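Local coordinates for ARF GTPase-activating protein GIT1 (Rattus norvegicus, PDB 6IUH) that probably stimulates GTP hydrolysis by ARF small G proteins and, through the C-terminal helical domain described here, probably docks partner proteins such as paxillin, at residues 17-22 with 53-58; 24-29 with 46-51; 37-42 with 99-104; 73-78 with 112-117; 80-85 with 105-110. All blocks are in the same frame, centred on the assembly; numbering follows the deposited sequence.

Overall arrangement
Four helices run up and down in one bundle. From the N terminus, helix 13-35 meets helix 42-57 twice: contact 2 closes the tight hairpin and lies nested inside the longer loop closed by contact 1. Contact 3 takes the turn between these helices and ties it to the start of helix 101-128, so along the chain it crosses each of the other four. Contacts 4 and 5 join helices 67-87 and 101-128, contact 5 nested inside the loop that contact 4 closes, and both follow contacts 1 and 2 in series. Val53, Leu76, Ile27, Ile49, Leu83 and Ile115 link the two hairpins in the core, while contact 3 sits at one end of the bundle.

Contact 1. Residues 17-22 with 53-58; sequences ILKTEQ and VTEMAS
Thr20 OG1 is bonded to Val16 O, one turn back on its own helix, and the methyl CE of Met56 comes up against it at 3.2 Å. Met56 gets there with a fully stretched chain, CG standing opposite its backbone N (chi1 -177°), so that SD and CE reach toward helix 101-128. Nearer the backbones, Lys19 CB lies 3.8 Å from Met56 CB. From there the lysine chain bends at chi2 and again at chi4, and its CD and CE cross the side chain of Glu55 nearly at right angles; CE is 3.7 Å from Glu55 OE1. NZ stays 4.9 Å from that oxygen, so the opposite charges are near neighbours but form no salt bridge. With an alanine in place of Lys19, the Glu55 carboxylate would probably lose this nearby positive charge and its aliphatic cover. Ser58 OG gives a 2.6 Å bond to Glu55 O. This is the antiparallel pairing of helices 13-35 and 42-57 in a four-helix bundle, the segment axes 8.9 Å apart at 164°. On the inner side helix 101-128 packs against both, Met56 touching Ala119 and Leu122 and Thr20 touching Val123, while Val53 meets Leu76 and Ala80 of helix 67-87.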
# COMPACT_ATOMS: atom_id res chain seq x y z
N ILE A 17 -3.05 -8.84 10.97
CA ILE A 17 -3.75 -9.40 9.81
C ILE A 17 -4.99 -8.59 9.46
O ILE A 17 -5.23 -8.29 8.28
CB ILE A 17 -4.14 -10.87 10.06
CG1 ILE A 17 -2.90 -11.76 10.04
CG2 ILE A 17 -5.14 -11.35 9.01
CD1 ILE A 17 -3.17 -13.20 10.40
N LEU A 18 -5.77 -8.22 10.47
CA LEU A 18 -6.98 -7.43 10.26
C LEU A 18 -6.69 -6.10 9.57
O LEU A 18 -7.36 -5.74 8.60
CB LEU A 18 -7.71 -7.19 11.59
CG LEU A 18 -8.42 -8.39 12.21
CD1 LEU A 18 -9.10 -8.00 13.52
CD2 LEU A 18 -9.44 -8.97 11.23
N LYS A 19 -5.70 -5.37 10.07
CA LYS A 19 -5.37 -4.08 9.50
C LYS A 19 -4.70 -4.23 8.14
O LYS A 19 -4.87 -3.38 7.26
CB LYS A 19 -4.47 -3.28 10.46
CG LYS A 19 -5.16 -2.88 11.75
CD LYS A 19 -6.40 -2.03 11.49
CE LYS A 19 -7.13 -1.70 12.78
NZ LYS A 19 -7.66 -2.91 13.45
N THR A 20 -3.94 -5.30 7.96
CA THR A 20 -3.31 -5.58 6.67
C THR A 20 -4.36 -5.85 5.60
O THR A 20 -4.26 -5.37 4.48
CB THR A 20 -2.35 -6.79 6.76
OG1 THR A 20 -1.27 -6.47 7.65
CG2 THR A 20 -1.78 -7.12 5.39
N GLU A 21 -5.38 -6.63 5.96
CA GLU A 21 -6.43 -6.97 5.01
C GLU A 21 -7.25 -5.75 4.60
O GLU A 21 -7.77 -5.69 3.49
CB GLU A 21 -7.35 -8.05 5.59
CG GLU A 21 -6.69 -9.43 5.62
CD GLU A 21 -7.64 -10.53 6.09
OE1 GLU A 21 -8.75 -10.20 6.54
OE2 GLU A 21 -7.26 -11.71 5.99
N GLN A 22 -7.36 -4.76 5.49
CA GLN A 22 -8.02 -3.51 5.15
C GLN A 22 -7.16 -2.72 4.16
O GLN A 22 -7.67 -2.08 3.25
CB GLN A 22 -8.30 -2.67 6.39
CG GLN A 22 -9.46 -3.18 7.23
CD GLN A 22 -10.79 -3.07 6.51
OE1 GLN A 22 -11.01 -2.15 5.72
NE2 GLN A 22 -11.68 -4.01 6.78
N VAL A 53 -3.64 2.70 6.30
CA VAL A 53 -2.22 2.70 6.63
C VAL A 53 -1.99 3.30 8.02
O VAL A 53 -1.20 2.77 8.81
CB VAL A 53 -1.40 3.47 5.57
CG1 VAL A 53 -0.04 3.86 6.11
CG2 VAL A 53 -1.26 2.63 4.31
N THR A 54 -2.71 4.38 8.32
CA THR A 54 -2.60 5.04 9.62
C THR A 54 -3.02 4.12 10.76
O THR A 54 -2.38 4.08 11.81
CB THR A 54 -3.46 6.33 9.66
OG1 THR A 54 -3.00 7.24 8.64
CG2 THR A 54 -3.36 7.00 11.02
N GLU A 55 -4.10 3.37 10.54
CA GLU A 55 -4.61 2.44 11.54
C GLU A 55 -3.66 1.27 11.74
O GLU A 55 -3.50 0.78 12.86
CB GLU A 55 -6.00 1.93 11.15
CG GLU A 55 -7.08 3.00 11.15
CD GLU A 55 -8.47 2.42 10.94
OE1 GLU A 55 -8.59 1.17 10.87
OE2 GLU A 55 -9.43 3.20 10.84
N MET A 56 -3.04 0.81 10.66
CA MET A 56 -2.08 -0.28 10.78
C MET A 56 -0.83 0.19 11.51
O MET A 56 -0.31 -0.50 12.38
CB MET A 56 -1.72 -0.83 9.40
CG MET A 56 -0.78 -2.03 9.46
SD MET A 56 -0.43 -2.70 7.83
CE MET A 56 0.69 -4.04 8.27
N ALA A 57 -0.36 1.38 11.16
CA ALA A 57 0.82 1.95 11.80
C ALA A 57 0.58 2.17 13.30
O ALA A 57 1.51 2.04 14.10
CB ALA A 57 1.21 3.26 11.13
N SER A 58 -0.65 2.49 13.66
CA SER A 58 -0.99 2.77 15.06
C SER A 58 -0.95 1.52 15.94
O SER A 58 -0.99 1.62 17.16
CB SER A 58 -2.36 3.43 15.15
OG SER A 58 -3.39 2.54 14.75

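Contact 2. Residues 24-29 with 46-51; sequences TKNIQE and SEKIHL
Asn26 faces Lys48 and Ile49 across two antiparallel helices of the four-helix bundle, whose segment axes come within 8.8 Å. Its CG lies beside its own backbone N (chi1 -71°), which turns the amide toward Lys48: OD1 sits 3.8 Å from Lys48 CE, where the lysine chain, bent at chi3, crosses over. ND2 comes to 3.2 Å from Lys48 O, but at an angle too poor for a hydrogen bond. Water 1 makes the link instead, donating to Lys48 O at 2.9 Å and accepting a weak bond from ND2. Ile27 and Ile49 share one rotamer; in Ile49 this brings CG1 to 3.6 Å from Asn26 CB and CD1 to 4.0 Å from Ile27 CG1. Exchanging Asn26 for an alanine is likely to leave water 1 without its amide donor and open a gap beside Lys48. The chemistry thus divides: hydrocarbon packs the inner side, where Ile115 also touches both isoleucines, whereas the outer seam is bridged indirectly, by a water with one weak bond, and is probably the weaker half.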
# COMPACT_ATOMS: atom_id res chain seq x y z
N THR A 24 -4.90 -4.10 2.02
CA THR A 24 -4.87 -4.81 0.74
C THR A 24 -6.20 -4.68 -0.00
O THR A 24 -6.22 -4.55 -1.22
CB THR A 24 -4.53 -6.31 0.93
OG1 THR A 24 -5.49 -6.92 1.80
CG2 THR A 24 -3.13 -6.47 1.50
N LYS A 25 -7.31 -4.71 0.74
CA LYS A 25 -8.63 -4.54 0.14
C LYS A 25 -8.74 -3.20 -0.57
O LYS A 25 -9.25 -3.12 -1.69
CB LYS A 25 -9.73 -4.65 1.20
CG LYS A 25 -11.14 -4.59 0.62
CD LYS A 25 -12.19 -4.49 1.71
CE LYS A 25 -12.13 -3.15 2.42
NZ LYS A 25 -13.23 -2.99 3.41
N ASN A 26 -8.26 -2.15 0.08
CA ASN A 26 -8.32 -0.80 -0.47
C ASN A 26 -7.33 -0.61 -1.62
O ASN A 26 -7.61 0.10 -2.58
CB ASN A 26 -8.06 0.24 0.62
CG ASN A 26 -9.21 0.35 1.61
OD1 ASN A 26 -10.36 0.11 1.26
ND2 ASN A 26 -8.89 0.70 2.85
N ILE A 27 -6.17 -1.26 -1.52
CA ILE A 27 -5.21 -1.26 -2.62
C ILE A 27 -5.78 -2.02 -3.81
O ILE A 27 -5.62 -1.61 -4.96
CB ILE A 27 -3.87 -1.88 -2.19
CG1 ILE A 27 -3.14 -0.94 -1.23
CG2 ILE A 27 -3.00 -2.16 -3.41
CD1 ILE A 27 -1.83 -1.48 -0.72
N GLN A 28 -6.47 -3.13 -3.53
CA GLN A 28 -7.11 -3.91 -4.59
C GLN A 28 -8.13 -3.08 -5.35
O GLN A 28 -8.25 -3.19 -6.57
CB GLN A 28 -7.78 -5.16 -4.01
CG GLN A 28 -8.18 -6.18 -5.06
CD GLN A 28 -6.98 -6.85 -5.70
OE1 GLN A 28 -6.26 -7.62 -5.05
NE2 GLN A 28 -6.75 -6.56 -6.97
N GLU A 29 -8.87 -2.24 -4.63
CA GLU A 29 -9.88 -1.39 -5.25
C GLU A 29 -9.23 -0.31 -6.09
O GLU A 29 -9.75 0.07 -7.15
CB GLU A 29 -10.79 -0.78 -4.18
CG GLU A 29 -11.90 0.10 -4.73
CD GLU A 29 -12.89 -0.68 -5.59
OE1 GLU A 29 -13.06 -1.90 -5.35
OE2 GLU A 29 -13.50 -0.07 -6.49
N SER A 46 -7.17 6.61 -2.54
CA SER A 46 -5.94 6.92 -1.82
C SER A 46 -6.23 7.35 -0.38
O SER A 46 -5.42 7.10 0.52
CB SER A 46 -5.15 8.01 -2.54
OG SER A 46 -5.85 9.24 -2.54
N GLU A 47 -7.37 7.99 -0.16
CA GLU A 47 -7.74 8.43 1.17
C GLU A 47 -8.13 7.24 2.05
O GLU A 47 -7.81 7.21 3.24
CB GLU A 47 -8.89 9.44 1.11
CG GLU A 47 -8.47 10.80 0.60
CD GLU A 47 -7.37 11.42 1.46
OE1 GLU A 47 -7.43 11.28 2.69
OE2 GLU A 47 -6.45 12.04 0.88
N LYS A 48 -8.81 6.27 1.45
CA LYS A 48 -9.18 5.05 2.17
C LYS A 48 -7.94 4.22 2.47
O LYS A 48 -7.83 3.59 3.52
CB LYS A 48 -10.20 4.24 1.36
CG LYS A 48 -11.53 4.95 1.16
CD LYS A 48 -12.42 4.22 0.18
CE LYS A 48 -12.87 2.87 0.73
NZ LYS A 48 -13.81 2.18 -0.20
N ILE A 49 -6.99 4.23 1.54
CA ILE A 49 -5.71 3.56 1.74
C ILE A 49 -4.91 4.26 2.83
O ILE A 49 -4.40 3.61 3.75
CB ILE A 49 -4.89 3.51 0.44
CG1 ILE A 49 -5.57 2.61 -0.58
CG2 ILE A 49 -3.47 3.02 0.71
CD1 ILE A 49 -4.89 2.59 -1.93
N HIS A 50 -4.80 5.58 2.74
CA HIS A 50 -4.04 6.36 3.72
C HIS A 50 -4.59 6.15 5.13
O HIS A 50 -3.83 6.07 6.09
CB HIS A 50 -4.07 7.85 3.36
CG HIS A 50 -3.12 8.67 4.18
ND1 HIS A 50 -3.48 9.26 5.37
CD2 HIS A 50 -1.82 9.00 3.97
CE1 HIS A 50 -2.45 9.93 5.86
NE2 HIS A 50 -1.43 9.78 5.03
N LEU A 51 -5.91 6.05 5.24
CA LEU A 51 -6.56 5.79 6.51
C LEU A 51 -6.22 4.39 7.02
O LEU A 51 -5.92 4.20 8.20
CB LEU A 51 -8.08 5.94 6.39
CG LEU A 51 -8.90 5.53 7.61
CD1 LEU A 51 -8.55 6.40 8.81
CD2 LEU A 51 -10.39 5.62 7.31
O HOH W 1 -9.99 2.41 4.97

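Contact 3. Residues 37-42 with 99-104; sequences FKHDSF and VDFQLL
His39 and Phe101 carry most of this contact. Phe101 CD1 sits over the centre of the imidazole, 3.5 Å above its plane, and CE1 reaches His39 CB at 3.7 Å. The planes are inclined at 43° with centroids 4.6 Å apart, so the pair is neither a stack nor an edge-to-face contact. Phe37 CA lies against the opposite imidazole face, and Phe42 CE2 meets the ring's edge in plane, so His39 is wedged within its own turn as well as pressed from across. Deeper in, Leu104 CD2 rests 4.0 Å from Phe42 CD2. Phe42 also packs on Leu30 and Ala33 of helix 13-35. Both backbones are shaped by helix ends: Phe37, with positive phi, closes helix 13-35 in a Schellman motif, and Asp100 N-caps helix 101-128, its OD1 accepting a nearly straight 3.0 Å bond from Leu103 N. Here the cluster packs the turn between helices 13-35 and 42-57 against that capped start, at one end of an antiparallel four-helix bundle, the fold of the focal-adhesion-targeting-like domains.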
# COMPACT_ATOMS: atom_id res chain seq x y z
N PHE A 37 -10.09 2.37 -15.60
CA PHE A 37 -9.98 3.78 -15.96
C PHE A 37 -10.92 4.68 -15.17
O PHE A 37 -11.40 5.70 -15.67
CB PHE A 37 -10.22 3.97 -17.46
CG PHE A 37 -9.39 3.08 -18.33
CD1 PHE A 37 -8.08 2.78 -17.99
CD2 PHE A 37 -9.92 2.52 -19.48
CE1 PHE A 37 -7.31 1.96 -18.79
CE2 PHE A 37 -9.16 1.69 -20.28
CZ PHE A 37 -7.86 1.41 -19.93
N LYS A 38 -11.18 4.31 -13.92
CA LYS A 38 -11.93 5.16 -13.01
C LYS A 38 -10.99 6.18 -12.38
O LYS A 38 -10.78 6.17 -11.16
CB LYS A 38 -12.61 4.34 -11.91
CG LYS A 38 -13.46 3.19 -12.41
CD LYS A 38 -14.26 2.57 -11.28
CE LYS A 38 -15.15 3.61 -10.61
NZ LYS A 38 -15.93 3.04 -9.47
N HIS A 39 -10.44 7.06 -13.20
CA HIS A 39 -9.41 7.99 -12.74
C HIS A 39 -9.96 9.00 -11.73
O HIS A 39 -9.21 9.57 -10.94
CB HIS A 39 -8.79 8.72 -13.94
CG HIS A 39 -8.14 7.79 -14.93
ND1 HIS A 39 -7.01 7.07 -14.62
CD2 HIS A 39 -8.46 7.47 -16.20
CE1 HIS A 39 -6.66 6.34 -15.67
NE2 HIS A 39 -7.52 6.57 -16.64
N ASP A 40 -11.28 9.19 -11.75
CA ASP A 40 -11.92 10.07 -10.78
C ASP A 40 -11.94 9.45 -9.38
O ASP A 40 -12.17 10.15 -8.39
CB ASP A 40 -13.35 10.39 -11.22
CG ASP A 40 -14.22 9.16 -11.32
OD1 ASP A 40 -13.73 8.13 -11.84
OD2 ASP A 40 -15.39 9.20 -10.88
N SER A 41 -11.70 8.15 -9.31
CA SER A 41 -11.76 7.44 -8.03
C SER A 41 -10.40 7.35 -7.34
O SER A 41 -10.30 6.78 -6.25
CB SER A 41 -12.34 6.04 -8.24
OG SER A 41 -13.68 6.10 -8.69
N PHE A 42 -9.37 7.91 -7.96
CA PHE A 42 -8.02 7.80 -7.41
C PHE A 42 -7.87 8.51 -6.06
O PHE A 42 -7.25 7.97 -5.15
CB PHE A 42 -6.98 8.35 -8.40
CG PHE A 42 -6.57 7.36 -9.46
CD1 PHE A 42 -7.32 6.23 -9.70
CD2 PHE A 42 -5.41 7.56 -10.20
CE1 PHE A 42 -6.94 5.31 -10.67
CE2 PHE A 42 -5.03 6.66 -11.17
CZ PHE A 42 -5.79 5.53 -11.41
N VAL A 99 -3.71 16.01 -18.35
CA VAL A 99 -3.04 15.11 -17.41
C VAL A 99 -2.51 13.89 -18.14
O VAL A 99 -3.21 13.29 -18.96
CB VAL A 99 -3.99 14.65 -16.27
CG1 VAL A 99 -3.31 13.60 -15.38
CG2 VAL A 99 -4.48 15.83 -15.45
N ASP A 100 -1.26 13.52 -17.87
CA ASP A 100 -0.68 12.29 -18.41
C ASP A 100 -1.15 11.11 -17.57
O ASP A 100 -0.54 10.81 -16.54
CB ASP A 100 0.85 12.37 -18.44
CG ASP A 100 1.49 11.26 -19.27
OD1 ASP A 100 0.93 10.15 -19.35
OD2 ASP A 100 2.57 11.50 -19.85
N PHE A 101 -2.22 10.45 -18.00
CA PHE A 101 -2.81 9.38 -17.21
C PHE A 101 -1.96 8.11 -17.22
O PHE A 101 -2.03 7.30 -16.29
CB PHE A 101 -4.22 9.07 -17.71
CG PHE A 101 -5.21 10.15 -17.39
CD1 PHE A 101 -5.83 10.20 -16.15
CD2 PHE A 101 -5.51 11.14 -18.31
CE1 PHE A 101 -6.73 11.19 -15.84
CE2 PHE A 101 -6.42 12.14 -18.01
CZ PHE A 101 -7.03 12.16 -16.78
N GLN A 102 -1.14 7.94 -18.25
CA GLN A 102 -0.23 6.80 -18.31
C GLN A 102 0.83 6.93 -17.22
O GLN A 102 1.04 6.02 -16.43
CB GLN A 102 0.42 6.69 -19.68
CG GLN A 102 -0.56 6.44 -20.81
CD GLN A 102 -1.30 5.13 -20.67
OE1 GLN A 102 -0.77 4.17 -20.10
NE2 GLN A 102 -2.52 5.08 -21.17
N LEU A 103 1.48 8.09 -17.19
CA LEU A 103 2.47 8.38 -16.17
C LEU A 103 1.85 8.34 -14.78
O LEU A 103 2.42 7.79 -13.85
CB LEU A 103 3.12 9.74 -16.43
CG LEU A 103 4.11 10.23 -15.37
CD1 LEU A 103 5.25 9.24 -15.20
CD2 LEU A 103 4.64 11.61 -15.74
N LEU A 104 0.66 8.93 -14.65
CA LEU A 104 -0.06 8.95 -13.38
C LEU A 104 -0.33 7.55 -12.84
O LEU A 104 -0.00 7.24 -11.70
CB LEU A 104 -1.39 9.69 -13.54
CG LEU A 104 -2.36 9.55 -12.37
CD1 LEU A 104 -1.83 10.27 -11.14
CD2 LEU A 104 -3.73 10.06 -12.76

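Contact 4. Residues 73-78 with 112-117; sequences LRLLNA and AYDIAK
The antiparallel pairing of helices 67-87 and 101-128, one side of the four-helix bundle, is made here by Leu75 and Leu76 lying against Asp114 and Ile115. The segment axes approach to 8.2 Å at 148°, and the backbones come nearest at Leu76 and Ile115, whose CA atoms are 5.0 Å apart. That closeness lets a methyl rest on the backbone itself: Leu76 CD1 is 3.5 Å from Ile115 O and 3.8 Å from Ile115 CG2. The two side chains meet at about a right angle, the isoleucine offering its CG2 branch.

In Leu75 chi1 near 180° sets CG beside the carbonyl carbon and extends the isobutyl group toward the facing helix. Its CG lies 3.9 Å from Asp114 O, and CD1 touches Asp114 CB at 4.1 Å; CD2 lies against Asp114 O as well and is a looser 4.4 Å from Lys117 CD. Leucine methyls thus lie on backbone carbonyls and aliphatic carbons, and no hydrogen bond crosses the segments. Asp114 OD1 is hydrogen-bonded to a polar side chain of another protein's chain, which Tyr113 and Lys117 also meet, consistent with a partner-docking surface. On the inner side Leu76 meets Val53 of helix 42-57, and Ile115 reaches Ile49 and Val53 there, as well as Val23 and Ile27 of helix 13-35, so all four helices converge on this pair.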
# COMPACT_ATOMS: atom_id res chain seq x y z
N LEU A 73 7.90 0.55 8.67
CA LEU A 73 6.95 1.64 8.91
C LEU A 73 7.33 2.87 8.10
O LEU A 73 6.45 3.59 7.62
CB LEU A 73 6.89 2.00 10.40
CG LEU A 73 6.06 1.04 11.26
CD1 LEU A 73 6.06 1.49 12.71
CD2 LEU A 73 4.64 0.94 10.73
N ARG A 74 8.62 3.10 7.94
CA ARG A 74 9.10 4.22 7.14
C ARG A 74 8.65 4.07 5.69
O ARG A 74 8.19 5.03 5.08
CB ARG A 74 10.62 4.34 7.22
CG ARG A 74 11.17 5.60 6.57
CD ARG A 74 12.66 5.76 6.84
NE ARG A 74 12.97 5.75 8.26
CZ ARG A 74 13.61 4.77 8.88
NH1 ARG A 74 14.03 3.71 8.20
NH2 ARG A 74 13.85 4.85 10.19
N LEU A 75 8.79 2.86 5.16
CA LEU A 75 8.39 2.60 3.78
C LEU A 75 6.87 2.71 3.62
O LEU A 75 6.39 3.32 2.66
CB LEU A 75 8.85 1.21 3.35
CG LEU A 75 8.52 0.80 1.92
CD1 LEU A 75 9.14 1.77 0.94
CD2 LEU A 75 9.02 -0.62 1.67
N LEU A 76 6.14 2.12 4.55
CA LEU A 76 4.69 2.18 4.57
C LEU A 76 4.17 3.62 4.57
O LEU A 76 3.34 3.99 3.74
CB LEU A 76 4.15 1.44 5.80
CG LEU A 76 2.63 1.29 5.89
CD1 LEU A 76 2.15 0.23 4.91
CD2 LEU A 76 2.19 0.97 7.31
N ASN A 77 4.66 4.42 5.52
CA ASN A 77 4.20 5.80 5.66
C ASN A 77 4.60 6.68 4.48
O ASN A 77 3.80 7.48 4.00
CB ASN A 77 4.74 6.39 6.96
CG ASN A 77 4.10 5.78 8.20
OD1 ASN A 77 2.92 5.45 8.19
ND2 ASN A 77 4.89 5.62 9.25
N ALA A 78 5.84 6.55 4.03
CA ALA A 78 6.34 7.36 2.92
C ALA A 78 5.61 7.06 1.62
O ALA A 78 5.37 7.96 0.81
CB ALA A 78 7.83 7.17 2.75
N ALA A 112 1.43 1.93 -4.45
CA ALA A 112 0.65 0.84 -3.87
C ALA A 112 1.51 -0.40 -3.69
O ALA A 112 1.36 -1.13 -2.70
CB ALA A 112 -0.56 0.53 -4.74
N TYR A 113 2.39 -0.65 -4.65
CA TYR A 113 3.32 -1.78 -4.58
C TYR A 113 4.16 -1.73 -3.31
O TYR A 113 4.30 -2.72 -2.60
CB TYR A 113 4.23 -1.80 -5.80
CG TYR A 113 5.27 -2.91 -5.78
CD1 TYR A 113 5.00 -4.16 -6.30
CD2 TYR A 113 6.54 -2.69 -5.23
CE1 TYR A 113 5.94 -5.17 -6.28
CE2 TYR A 113 7.48 -3.69 -5.21
CZ TYR A 113 7.19 -4.93 -5.74
OH TYR A 113 8.13 -5.92 -5.71
N ASP A 114 4.72 -0.56 -3.03
CA ASP A 114 5.58 -0.38 -1.87
C ASP A 114 4.79 -0.38 -0.57
O ASP A 114 5.30 -0.80 0.47
CB ASP A 114 6.40 0.91 -2.00
CG ASP A 114 7.63 0.73 -2.87
OD1 ASP A 114 8.04 -0.43 -3.08
OD2 ASP A 114 8.20 1.74 -3.33
N ILE A 115 3.54 0.07 -0.62
CA ILE A 115 2.67 0.01 0.56
C ILE A 115 2.40 -1.45 0.91
O ILE A 115 2.54 -1.85 2.07
CB ILE A 115 1.33 0.74 0.33
CG1 ILE A 115 1.55 2.23 0.14
CG2 ILE A 115 0.40 0.51 1.52
CD1 ILE A 115 0.30 3.00 -0.22
N ALA A 116 2.03 -2.23 -0.09
CA ALA A 116 1.81 -3.66 0.09
C ALA A 116 3.09 -4.37 0.54
O ALA A 116 3.05 -5.25 1.40
CB ALA A 116 1.30 -4.28 -1.20
N LYS A 117 4.22 -3.97 -0.04
CA LYS A 117 5.52 -4.54 0.32
C LYS A 117 5.81 -4.34 1.80
O LYS A 117 6.18 -5.28 2.51
CB LYS A 117 6.63 -3.90 -0.52
CG LYS A 117 7.99 -4.57 -0.38
CD LYS A 117 9.02 -3.87 -1.26
CE LYS A 117 10.34 -4.61 -1.31
NZ LYS A 117 11.29 -3.93 -2.23

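Contact 5. Residues 80-85 with 105-110; sequences AYRLQS and TQQVIQ
Leu83 and Val108 form the tightly packed half of this antiparallel pairing of helices 67-87 and 101-128 in the four-helix bundle, and Arg82 with Gln107 and Gln110 the polar half. Leu83 CD1 packs 3.7 Å from Val108 CG1, and equally close to Val108 O; Leu30 and Ile49 press on the same leucine. Farther out, the Arg82 chain runs almost straight and puts its guanidinium edge on the facing helix. There NH2 donates twice, to Gln107 OE1 and to Gln110 OE1, each at 2.9 Å, with N-H...O angles of 152° and 154°. Both oxygens lie near the guanidinium plane, the amides turned well away from it. Arg82 and Gln107 are partly exposed and reached by water 2, which accepts from Arg82 NE at 2.9 Å and donates to Gln107 OE1 at 2.8 Å, whereas Gln110 is buried. One terminal nitrogen thus clasps residues a turn apart through neutral oxygens, and with no carboxylate bonded across the segments, amide dipoles and a water probably balance the arginine's charge.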
# COMPACT_ATOMS: atom_id res chain seq x y z
N ALA A 80 2.52 5.84 1.31
CA ALA A 80 1.14 6.29 1.42
C ALA A 80 1.05 7.78 1.14
O ALA A 80 0.12 8.24 0.48
CB ALA A 80 0.58 5.97 2.80
N TYR A 81 2.02 8.52 1.66
CA TYR A 81 2.10 9.96 1.45
C TYR A 81 2.39 10.27 -0.02
O TYR A 81 1.78 11.17 -0.61
CB TYR A 81 3.19 10.56 2.34
CG TYR A 81 3.32 12.06 2.25
CD1 TYR A 81 2.55 12.90 3.04
CD2 TYR A 81 4.24 12.64 1.38
CE1 TYR A 81 2.68 14.28 2.95
CE2 TYR A 81 4.38 14.01 1.29
CZ TYR A 81 3.60 14.83 2.08
OH TYR A 81 3.73 16.19 1.99
N ARG A 82 3.34 9.53 -0.59
CA ARG A 82 3.67 9.67 -2.00
C ARG A 82 2.46 9.39 -2.89
O ARG A 82 2.23 10.09 -3.88
CB ARG A 82 4.82 8.72 -2.36
CG ARG A 82 5.33 8.83 -3.78
CD ARG A 82 6.26 7.67 -4.12
NE ARG A 82 6.43 7.52 -5.56
CZ ARG A 82 6.89 6.41 -6.14
NH1 ARG A 82 7.21 5.36 -5.40
NH2 ARG A 82 7.01 6.35 -7.46
N LEU A 83 1.68 8.37 -2.54
CA LEU A 83 0.45 8.05 -3.26
C LEU A 83 -0.54 9.20 -3.21
O LEU A 83 -1.12 9.59 -4.23
CB LEU A 83 -0.19 6.79 -2.68
CG LEU A 83 -1.53 6.37 -3.30
CD1 LEU A 83 -1.35 6.00 -4.76
CD2 LEU A 83 -2.15 5.21 -2.52
N GLN A 84 -0.75 9.73 -2.01
CA GLN A 84 -1.66 10.85 -1.81
C GLN A 84 -1.25 12.03 -2.67
O GLN A 84 -2.10 12.72 -3.24
CB GLN A 84 -1.69 11.25 -0.33
CG GLN A 84 -2.88 12.09 0.08
CD GLN A 84 -2.89 12.37 1.57
OE1 GLN A 84 -1.87 12.74 2.15
NE2 GLN A 84 -4.04 12.18 2.20
N SER A 85 0.05 12.26 -2.78
CA SER A 85 0.59 13.34 -3.60
C SER A 85 0.26 13.13 -5.07
O SER A 85 -0.10 14.07 -5.78
CB SER A 85 2.10 13.46 -3.42
OG SER A 85 2.43 13.82 -2.08
N THR A 105 -0.92 6.71 -13.68
CA THR A 105 -1.25 5.34 -13.30
C THR A 105 -0.00 4.57 -12.90
O THR A 105 -0.01 3.82 -11.92
CB THR A 105 -1.98 4.61 -14.43
OG1 THR A 105 -3.20 5.30 -14.73
CG2 THR A 105 -2.31 3.18 -14.02
N GLN A 106 1.07 4.75 -13.66
CA GLN A 106 2.35 4.12 -13.34
C GLN A 106 2.81 4.50 -11.94
O GLN A 106 3.15 3.64 -11.13
CB GLN A 106 3.42 4.48 -14.36
CG GLN A 106 3.20 3.86 -15.74
CD GLN A 106 4.03 4.53 -16.82
OE1 GLN A 106 4.90 5.35 -16.53
NE2 GLN A 106 3.76 4.18 -18.07
N GLN A 107 2.81 5.80 -11.65
CA GLN A 107 3.28 6.28 -10.36
C GLN A 107 2.39 5.79 -9.22
O GLN A 107 2.88 5.42 -8.16
CB GLN A 107 3.35 7.81 -10.36
CG GLN A 107 4.44 8.37 -11.27
CD GLN A 107 5.83 7.89 -10.87
OE1 GLN A 107 6.20 7.95 -9.70
NE2 GLN A 107 6.59 7.40 -11.84
N VAL A 108 1.08 5.79 -9.46
CA VAL A 108 0.12 5.35 -8.46
C VAL A 108 0.33 3.88 -8.09
O VAL A 108 0.36 3.52 -6.91
CB VAL A 108 -1.33 5.58 -8.95
CG1 VAL A 108 -2.32 4.80 -8.11
CG2 VAL A 108 -1.66 7.07 -8.93
N ILE A 109 0.49 3.02 -9.09
CA ILE A 109 0.69 1.59 -8.83
C ILE A 109 2.04 1.33 -8.15
O ILE A 109 2.15 0.43 -7.31
CB ILE A 109 0.59 0.77 -10.14
CG1 ILE A 109 -0.81 0.92 -10.74
CG2 ILE A 109 0.87 -0.71 -9.87
CD1 ILE A 109 -0.98 0.24 -12.08
N GLN A 110 3.06 2.11 -8.49
CA GLN A 110 4.36 2.01 -7.80
C GLN A 110 4.20 2.25 -6.29
O GLN A 110 4.74 1.50 -5.47
CB GLN A 110 5.37 3.01 -8.37
CG GLN A 110 5.80 2.75 -9.80
CD GLN A 110 6.91 3.68 -10.23
OE1 GLN A 110 7.60 4.27 -9.40
NE2 GLN A 110 7.10 3.82 -11.54
O HOH W 2 5.83 9.63 -7.52